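Long-range contacts in backbone pilus subunit (Streptococcus pneumoniae, PDB 3RPK), which forms the repeating backbone of the pneumococcal pilus, a cell-wall-anchored surface fibre that probably takes part in adhesion: residues 17-22 with 46-51; 134-139 with 160-165; 75-80 with 115-120. All coordinates share one frame; numbering follows the deposited sequence.

Contact 1 of 3, residues 17-22 with 46-51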
loop_
_atom_site.group_PDB
_atom_site.type_symbol
_atom_site.label_atom_id
_atom_site.label_comp_id
_atom_site.label_asym_id
_atom_site.label_seq_id
_atom_site.Cartn_x
_atom_site.Cartn_y
_atom_site.Cartn_z
ATOM N N LEU A 17 -16.962 15.756 -28.891
ATOM C CA LEU A 17 -15.741 16.544 -28.819
ATOM C C LEU A 17 -14.763 15.948 -27.836
ATOM O O LEU A 17 -15.158 15.289 -26.872
ATOM C CB LEU A 17 -16.039 17.982 -28.362
ATOM C CG LEU A 17 -17.102 18.787 -29.108
ATOM C CD1 LEU A 17 -17.513 19.983 -28.289
ATOM C CD2 LEU A 17 -16.636 19.205 -30.524
ATOM N N LEU A 18 -13.471 16.186 -28.085
ATOM C CA LEU A 18 -12.405 15.832 -27.164
ATOM C C LEU A 18 -11.756 17.156 -26.871
ATOM O O LEU A 18 -11.056 17.723 -27.716
ATOM C CB LEU A 18 -11.416 14.790 -27.692
ATOM C CG LEU A 18 -11.791 13.317 -27.492
ATOM C CD1 LEU A 18 -10.655 12.412 -27.956
ATOM C CD2 LEU A 18 -12.189 12.999 -26.028
ATOM N N ALA A 19 -12.145 17.731 -25.742
ATOM C CA ALA A 19 -11.667 19.031 -25.319
ATOM C C ALA A 19 -11.327 19.022 -23.852
ATOM O O ALA A 19 -11.642 18.077 -23.119
ATOM C CB ALA A 19 -12.716 20.093 -25.619
ATOM N N THR A 20 -10.657 20.072 -23.434
ATOM C CA THR A 20 -10.260 20.269 -22.059
ATOM C C THR A 20 -11.476 20.886 -21.369
ATOM O O THR A 20 -12.367 21.391 -22.053
ATOM C CB THR A 20 -9.054 21.246 -22.021
ATOM O OG1 THR A 20 -9.506 22.586 -22.233
ATOM C CG2 THR A 20 -7.992 20.916 -23.052
ATOM N N ASP A 21 -11.517 20.853 -20.030
ATOM C CA ASP A 21 -12.542 21.565 -19.279
ATOM C C ASP A 21 -11.947 22.973 -19.246
ATOM O O ASP A 21 -10.781 23.162 -18.867
ATOM C CB ASP A 21 -12.711 20.979 -17.873
ATOM C CG ASP A 21 -13.232 19.561 -17.842
ATOM O OD1 ASP A 21 -13.701 19.074 -18.900
ATOM O OD2 ASP A 21 -13.205 18.947 -16.752
ATOM N N GLY A 22 -12.699 23.917 -19.769
ATOM C CA GLY A 22 -12.248 25.284 -19.982
ATOM C C GLY A 22 -12.652 25.597 -21.401
ATOM O O GLY A 22 -13.260 26.636 -21.660
ATOM N N ALA A 46 -10.133 26.768 -29.437
ATOM C CA ALA A 46 -8.801 26.664 -30.024
ATOM C C ALA A 46 -8.244 25.244 -30.282
ATOM O O ALA A 46 -8.126 24.836 -31.445
ATOM C CB ALA A 46 -7.826 27.371 -29.085
ATOM N N ASN A 47 -7.996 24.479 -29.197
ATOM C CA ASN A 47 -7.470 23.116 -29.214
ATOM C C ASN A 47 -8.577 22.020 -29.181
ATOM O O ASN A 47 -8.248 20.843 -29.339
ATOM C CB ASN A 47 -6.453 22.881 -28.083
ATOM C CG ASN A 47 -5.067 23.432 -28.373
ATOM O OD1 ASN A 47 -4.141 22.700 -28.769
ATOM N ND2 ASN A 47 -4.887 24.726 -28.152
ATOM N N ALA A 48 -9.863 22.394 -28.992
ATOM C CA ALA A 48 -10.988 21.444 -28.951
ATOM C C ALA A 48 -11.168 20.767 -30.305
ATOM O O ALA A 48 -11.221 21.436 -31.328
ATOM C CB ALA A 48 -12.273 22.162 -28.556
ATOM N N LYS A 49 -11.227 19.450 -30.323
ATOM C CA LYS A 49 -11.384 18.738 -31.583
ATOM C C LYS A 49 -12.644 17.889 -31.653
ATOM O O LYS A 49 -13.025 17.250 -30.667
ATOM C CB LYS A 49 -10.118 17.983 -31.991
ATOM C CG LYS A 49 -9.648 16.920 -31.021
ATOM C CD LYS A 49 -8.132 16.879 -30.962
ATOM C CE LYS A 49 -7.585 17.658 -29.786
ATOM N NZ LYS A 49 -6.110 17.533 -29.682
ATOM N N GLU A 50 -13.331 17.966 -32.809
ATOM C CA GLU A 50 -14.573 17.257 -33.087
ATOM C C GLU A 50 -14.208 15.882 -33.621
ATOM O O GLU A 50 -13.248 15.725 -34.399
ATOM C CB GLU A 50 -15.459 18.042 -34.072
ATOM C CG GLU A 50 -16.944 17.741 -33.930
ATOM C CD GLU A 50 -17.903 18.640 -34.690
ATOM O OE1 GLU A 50 -18.968 18.140 -35.121
ATOM O OE2 GLU A 50 -17.599 19.843 -34.853
ATOM N N ILE A 51 -14.952 14.879 -33.160
ATOM C CA ILE A 51 -14.679 13.502 -33.496
ATOM C C ILE A 51 -15.807 12.839 -34.225
ATOM O O ILE A 51 -16.959 12.944 -33.824
ATOM C CB ILE A 51 -14.172 12.762 -32.230
ATOM C CG1 ILE A 51 -12.655 12.975 -32.070
ATOM C CG2 ILE A 51 -14.465 11.274 -32.256
ATOM C CD1 ILE A 51 -12.257 14.021 -31.168
#

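Contact 2 of 3, residues 134-139 with 160-165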
loop_
_atom_site.group_PDB
_atom_site.type_symbol
_atom_site.label_atom_id
_atom_site.label_comp_id
_atom_site.label_asym_id
_atom_site.label_seq_id
_atom_site.Cartn_x
_atom_site.Cartn_y
_atom_site.Cartn_z
ATOM N N THR A 134 -8.308 7.842 -28.935
ATOM C CA THR A 134 -8.982 7.110 -27.873
ATOM C C THR A 134 -9.497 8.110 -26.829
ATOM O O THR A 134 -8.760 8.995 -26.374
ATOM C CB THR A 134 -8.196 5.860 -27.415
ATOM O OG1 THR A 134 -9.071 4.960 -26.736
ATOM C CG2 THR A 134 -6.993 6.176 -26.552
ATOM N N GLY A 135 -10.780 8.026 -26.539
ATOM C CA GLY A 135 -11.398 8.951 -25.606
ATOM C C GLY A 135 -12.352 8.306 -24.632
ATOM O O GLY A 135 -12.531 7.087 -24.625
ATOM N N SER A 136 -12.951 9.153 -23.792
ATOM C CA SER A 136 -13.917 8.799 -22.762
ATOM C C SER A 136 -15.328 8.904 -23.336
ATOM O O SER A 136 -15.601 9.855 -24.080
ATOM C CB SER A 136 -13.776 9.743 -21.570
ATOM O OG SER A 136 -13.996 9.047 -20.356
ATOM N N LYS A 137 -16.223 7.937 -22.992
ATOM C CA LYS A 137 -17.630 7.910 -23.416
ATOM C C LYS A 137 -18.356 9.157 -22.903
ATOM O O LYS A 137 -17.946 9.707 -21.894
ATOM C CB LYS A 137 -18.337 6.612 -22.967
ATOM C CG LYS A 137 -18.260 6.320 -21.470
ATOM C CD LYS A 137 -19.063 5.101 -21.044
ATOM C CE LYS A 137 -18.640 3.780 -21.656
ATOM N NZ LYS A 137 -17.213 3.465 -21.386
ATOM N N ALA A 138 -19.392 9.630 -23.603
ATOM C CA ALA A 138 -20.106 10.835 -23.195
ATOM C C ALA A 138 -21.121 10.633 -22.086
ATOM O O ALA A 138 -21.748 9.567 -21.962
ATOM C CB ALA A 138 -20.778 11.470 -24.392
ATOM N N VAL A 139 -21.328 11.706 -21.315
ATOM C CA VAL A 139 -22.319 11.761 -20.251
ATOM C C VAL A 139 -23.659 11.719 -20.986
ATOM O O VAL A 139 -23.775 12.432 -21.994
ATOM C CB VAL A 139 -22.119 13.039 -19.373
ATOM C CG1 VAL A 139 -23.384 13.438 -18.625
ATOM C CG2 VAL A 139 -20.976 12.841 -18.392
ATOM N N THR A 160 -17.362 11.637 -19.931
ATOM C CA THR A 160 -17.157 11.099 -18.599
ATOM C C THR A 160 -15.703 11.303 -18.142
ATOM O O THR A 160 -14.810 11.668 -18.915
ATOM C CB THR A 160 -17.607 9.645 -18.526
ATOM O OG1 THR A 160 -16.808 8.870 -19.421
ATOM C CG2 THR A 160 -19.111 9.473 -18.826
ATOM N N GLU A 161 -15.507 11.099 -16.855
ATOM C CA GLU A 161 -14.268 11.232 -16.115
ATOM C C GLU A 161 -13.554 9.868 -16.122
ATOM O O GLU A 161 -14.072 8.898 -15.549
ATOM C CB GLU A 161 -14.590 11.735 -14.676
ATOM C CG GLU A 161 -15.708 10.992 -13.903
ATOM C CD GLU A 161 -17.198 11.155 -14.230
ATOM O OE1 GLU A 161 -17.674 12.306 -14.378
ATOM O OE2 GLU A 161 -17.910 10.122 -14.243
ATOM N N ALA A 162 -12.407 9.768 -16.834
ATOM C CA ALA A 162 -11.636 8.520 -16.872
ATOM C C ALA A 162 -10.905 8.356 -15.546
ATOM O O ALA A 162 -10.373 9.340 -15.017
ATOM C CB ALA A 162 -10.647 8.536 -18.023
ATOM N N LYS A 163 -10.947 7.145 -14.965
ATOM C CA LYS A 163 -10.302 6.919 -13.684
ATOM C C LYS A 163 -8.798 6.752 -13.865
ATOM O O LYS A 163 -8.384 6.102 -14.842
ATOM C CB LYS A 163 -10.896 5.707 -12.952
ATOM C CG LYS A 163 -11.999 6.048 -11.965
ATOM C CD LYS A 163 -12.981 4.880 -11.803
ATOM C CE LYS A 163 -14.398 5.340 -11.508
ATOM N NZ LYS A 163 -15.029 6.063 -12.660
ATOM N N PRO A 164 -7.955 7.341 -12.957
ATOM C CA PRO A 164 -6.510 7.111 -13.062
ATOM C C PRO A 164 -6.174 5.701 -12.570
ATOM O O PRO A 164 -6.984 5.071 -11.863
ATOM C CB PRO A 164 -5.894 8.211 -12.188
ATOM C CG PRO A 164 -6.971 8.736 -11.361
ATOM C CD PRO A 164 -8.279 8.129 -11.753
ATOM N N LYS A 165 -5.016 5.173 -12.975
ATOM C CA LYS A 165 -4.654 3.827 -12.544
ATOM C C LYS A 165 -3.336 3.834 -11.831
ATOM O O LYS A 165 -2.490 4.658 -12.151
ATOM C CB LYS A 165 -4.721 2.830 -13.706
ATOM C CG LYS A 165 -6.108 2.229 -13.846
ATOM C CD LYS A 165 -6.268 1.513 -15.154
ATOM C CE LYS A 165 -7.288 0.410 -15.055
ATOM N NZ LYS A 165 -6.677 -0.855 -14.573
#

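Contact 3 of 3, residues 75-80 with 115-120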
loop_
_atom_site.group_PDB
_atom_site.type_symbol
_atom_site.label_atom_id
_atom_site.label_comp_id
_atom_site.label_asym_id
_atom_site.label_seq_id
_atom_site.Cartn_x
_atom_site.Cartn_y
_atom_site.Cartn_z
ATOM N N VAL A 75 -36.002 -2.938 -25.692
ATOM C CA VAL A 75 -34.619 -2.974 -25.208
ATOM C C VAL A 75 -34.351 -1.641 -24.521
ATOM O O VAL A 75 -34.691 -0.588 -25.071
ATOM C CB VAL A 75 -33.594 -3.203 -26.361
ATOM C CG1 VAL A 75 -32.207 -3.544 -25.812
ATOM C CG2 VAL A 75 -34.067 -4.283 -27.330
ATOM N N ASN A 76 -33.740 -1.687 -23.326
ATOM C CA ASN A 76 -33.382 -0.489 -22.563
ATOM C C ASN A 76 -31.903 -0.444 -22.196
ATOM O O ASN A 76 -31.245 -1.477 -22.195
ATOM C CB ASN A 76 -34.304 -0.252 -21.356
ATOM C CG ASN A 76 -34.110 -1.205 -20.206
ATOM O OD1 ASN A 76 -34.873 -2.300 -20.211
ATOM N ND2 ASN A 76 -33.300 -0.964 -19.295
ATOM N N ILE A 77 -31.392 0.766 -21.894
ATOM C CA ILE A 77 -30.009 1.042 -21.500
ATOM C C ILE A 77 -29.939 1.297 -19.966
ATOM O O ILE A 77 -30.850 1.896 -19.391
ATOM C CB ILE A 77 -29.463 2.233 -22.373
ATOM C CG1 ILE A 77 -29.370 1.824 -23.855
ATOM C CG2 ILE A 77 -28.120 2.777 -21.878
ATOM C CD1 ILE A 77 -29.026 2.943 -24.835
ATOM N N ASP A 78 -28.877 0.807 -19.308
ATOM C CA ASP A 78 -28.666 1.045 -17.885
ATOM C C ASP A 78 -28.094 2.451 -17.712
ATOM O O ASP A 78 -27.114 2.799 -18.380
ATOM C CB ASP A 78 -27.735 -0.003 -17.270
ATOM C CG ASP A 78 -27.622 0.114 -15.755
ATOM O OD1 ASP A 78 -28.549 -0.360 -15.050
ATOM O OD2 ASP A 78 -26.622 0.708 -15.274
ATOM N N PRO A 79 -28.704 3.277 -16.834
ATOM C CA PRO A 79 -28.231 4.663 -16.671
ATOM C C PRO A 79 -26.748 4.833 -16.331
ATOM O O PRO A 79 -26.106 5.746 -16.862
ATOM C CB PRO A 79 -29.138 5.215 -15.571
ATOM C CG PRO A 79 -30.374 4.390 -15.652
ATOM C CD PRO A 79 -29.884 3.017 -15.980
ATOM N N GLN A 80 -26.199 3.949 -15.483
ATOM C CA GLN A 80 -24.795 4.037 -15.064
ATOM C C GLN A 80 -23.803 3.102 -15.796
ATOM O O GLN A 80 -22.599 3.357 -15.751
ATOM C CB GLN A 80 -24.658 3.970 -13.517
ATOM C CG GLN A 80 -25.287 2.716 -12.871
ATOM C CD GLN A 80 -25.475 2.773 -11.362
ATOM O OE1 GLN A 80 -26.299 2.037 -10.784
ATOM N NE2 GLN A 80 -24.679 3.589 -10.677
ATOM N N LYS A 115 -33.472 10.846 -24.024
ATOM C CA LYS A 115 -32.078 10.753 -23.633
ATOM C C LYS A 115 -31.270 10.290 -24.837
ATOM O O LYS A 115 -31.790 9.555 -25.674
ATOM C CB LYS A 115 -31.888 9.813 -22.436
ATOM C CG LYS A 115 -32.254 10.445 -21.110
ATOM C CD LYS A 115 -32.676 9.401 -20.103
ATOM C CE LYS A 115 -31.925 9.550 -18.810
ATOM N NZ LYS A 115 -32.531 8.738 -17.723
ATOM N N ILE A 116 -30.022 10.754 -24.949
ATOM C CA ILE A 116 -29.074 10.341 -25.994
ATOM C C ILE A 116 -27.874 9.720 -25.281
ATOM O O ILE A 116 -27.234 10.377 -24.449
ATOM C CB ILE A 116 -28.644 11.445 -27.019
ATOM C CG1 ILE A 116 -29.845 12.322 -27.485
ATOM C CG2 ILE A 116 -27.927 10.797 -28.211
ATOM C CD1 ILE A 116 -29.489 13.715 -27.974
ATOM N N TYR A 117 -27.631 8.432 -25.563
ATOM C CA TYR A 117 -26.526 7.637 -25.027
ATOM C C TYR A 117 -25.480 7.377 -26.117
ATOM O O TYR A 117 -25.806 7.305 -27.299
ATOM C CB TYR A 117 -27.031 6.279 -24.512
ATOM C CG TYR A 117 -27.821 6.352 -23.232
ATOM C CD1 TYR A 117 -27.185 6.289 -21.992
ATOM C CD2 TYR A 117 -29.212 6.447 -23.251
ATOM C CE1 TYR A 117 -27.911 6.328 -20.805
ATOM C CE2 TYR A 117 -29.948 6.476 -22.067
ATOM C CZ TYR A 117 -29.288 6.440 -20.849
ATOM O OH TYR A 117 -29.981 6.524 -19.677
ATOM N N GLU A 118 -24.239 7.183 -25.708
ATOM C CA GLU A 118 -23.172 6.844 -26.624
ATOM C C GLU A 118 -22.866 5.359 -26.431
ATOM O O GLU A 118 -22.725 4.922 -25.286
ATOM C CB GLU A 118 -21.914 7.706 -26.366
ATOM C CG GLU A 118 -20.743 7.350 -27.271
ATOM C CD GLU A 118 -19.344 7.643 -26.752
ATOM O OE1 GLU A 118 -18.622 6.675 -26.421
ATOM O OE2 GLU A 118 -18.946 8.829 -26.729
ATOM N N ILE A 119 -22.803 4.576 -27.540
ATOM C CA ILE A 119 -22.407 3.170 -27.473
ATOM C C ILE A 119 -20.908 3.170 -27.822
ATOM O O ILE A 119 -20.510 3.174 -28.999
ATOM C CB ILE A 119 -23.268 2.175 -28.290
ATOM C CG1 ILE A 119 -24.766 2.432 -28.137
ATOM C CG2 ILE A 119 -22.907 0.725 -27.945
ATOM C CD1 ILE A 119 -25.358 2.426 -26.642
ATOM N N HIS A 120 -20.096 3.301 -26.758
ATOM C CA HIS A 120 -18.652 3.399 -26.792
ATOM C C HIS A 120 -17.985 2.249 -27.532
ATOM O O HIS A 120 -17.024 2.486 -28.263
ATOM C CB HIS A 120 -18.114 3.549 -25.359
ATOM C CG HIS A 120 -16.673 3.961 -25.282
ATOM N ND1 HIS A 120 -16.257 5.228 -25.672
ATOM C CD2 HIS A 120 -15.598 3.263 -24.852
ATOM C CE1 HIS A 120 -14.952 5.256 -25.476
ATOM N NE2 HIS A 120 -14.510 4.105 -24.967
#

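Contact 1 of 3, residues 17-22 with 46-51
Leu18 and Lys49 form the hydrogen-bonded pair of a short antiparallel beta contact, where the end of strand 11-18 meets strand 49-51 in the N-terminal part of the pilin. Two backbone bonds define the pair: Leu18 N reaches Lys49 O at 2.8 Å, and Lys49 N returns to Leu18 O at 3.1 Å. The first is nearly straight, with 169° at its hydrogen. Leu17 and Glu50 form the adjoining non-hydrogen-bonded pair, and their side chains share one face of the sheet, where Leu17 CD2 lies 3.7 Å from Glu50 CG. Leu18 and Lys49 use the other face. There Ile51 swings its CD1 across to Leu18, touching CB at 3.7 Å as well as the branch beyond it. Past the last pair the chains still keep close, since Ala19 CB and Ala48 CB meet at 3.6 Å. The charged ends point to other partners: Glu50 OE1 bonds His15, and Lys49 NZ reaches Asn268, from farther along the chain. Asn159 ND2 bonds Leu17 O. Helix 23-29 packs on the Leu17 face through Met24 and Ile27, while strand 11-18 continues the sheet to strands 102-105 and 152-155.

Contact 2 of 3, residues 134-139 with 160-165
Thr160 meets the carbonyl of Lys137 with its amide and its hydroxyl, and the contact is organised round that one residue. Its OG1 stands between the backbone N and the carbonyl carbon (chi1 62°), which brings the hydroxyl and the amide of the same residue to a single acceptor. Thr160 N meets Lys137 O at 2.8 Å in a nearly straight bond, the angle at the hydrogen being 169°. Thr160 OG1 also gives a hydrogen bond to Lys137 O, again at 2.8 Å, but comes in tilted 25° from the carbonyl plane. The carbonyl is thus gripped by two donors of one residue. Ser136 turns its CB toward the other segment and places OG 3.0 Å from Thr160 OG1, while Thr160 O, a weak alternative, lies 3.1 Å from Ser136 OG; the one proton of Ser136 OG has these two acceptors within reach. The methyl branch of Thr160, CG2, also lies near Lys137 O and meets Val139 CG2 at 3.9 Å. Lys137 passes Thr160 with CG, 3.6 Å from OG1, and its side chain also packs against Phe82 and His120. The segments are a loop between strands 112-118 and 141-145 and the connection leading to strand 165-170, with Pro164 already resting on Phe297 and Tyr299 of strand 291-300. Polar, irregular and close to the surface, the contact implies that the start of this connection is fixed to the loop chiefly by hydrogen bonds concentrated on Thr160, with a small apolar patch beside them.

Contact 3 of 3, residues 75-80 with 115-120
Ile77 lies with its CG2 methyl over one face of the Tyr117 ring, where segment 75-80 packs against strand 112-118 of the antiparallel sheet formed with strands 94-96, 55-59 and 141-145; Ile77 also touches Thr59 of strand 55-59. The evidence for a CH-pi contact is direct: Ile77 CG2 lies 3.6 Å from the centroid of the Tyr117 ring, and only 11° off the ring normal, so the methyl sits over the centre of the face. Tyr117 is positioned for this by its first torsion (chi1 -72°), which sets CG anti to the carbonyl carbon and beside the backbone N. The other branch of Ile77 follows the root of the same side chain, with CD1 3.8 Å from Tyr117 CD2, and then extends to Ile119, whose CD1 it meets at 4.1 Å through CD1. Ile77 and Tyr117 run in opposite senses alongside each other; at the far end of the ring Tyr117 OH comes 3.9 Å from Pro79 CA. That hydroxyl has a polar partner in Asn63, whose OD1 also receives Lys115 NZ. No hydrogen bond joins the two segments. Ile116 and Glu118 point away from segment 75-80, as alternation along the strand requires. His120 ND1 bonds Glu118 OE1 at 2.9 Å, with that oxygen in the plane of the imidazole ring, and Glu118 OE2 forms a salt bridge with Lys16. This pair is consistent with the lysine and acid of a pilin isopeptide site, which also needs an asparagine. Segment 75-80 also pairs through backbone bonds with Asn63 and Ile65, and its isoleucine laid on a buried tyrosine of a sheet strand is consistent with the Ig-like folds of these pilins.

Overall arrangement
The three contacts lie on the same side of the chain's centre. Contacts 1 and 3 are partly buried and involve sheet strands, but they differ in chemistry: contact 1 joins two strands edge to edge by backbone bonds, whereas contact 3 lays a segment against a sheet chiefly by apolar and CH-pi packing, with no hydrogen bond between the segments. Contact 2 is a surface contact between irregular segments, dominated by hydroxyl and amide bonds. It also lies against both others: Leu18 packs on Thr134 and Gly135, and Ala138 probably bonds Glu118, weakly. Strand 112-118, used in contact 3, leads into the loop of contact 2. Contacts 1 and 3 do not touch, their nearest atoms being about 7 Å apart.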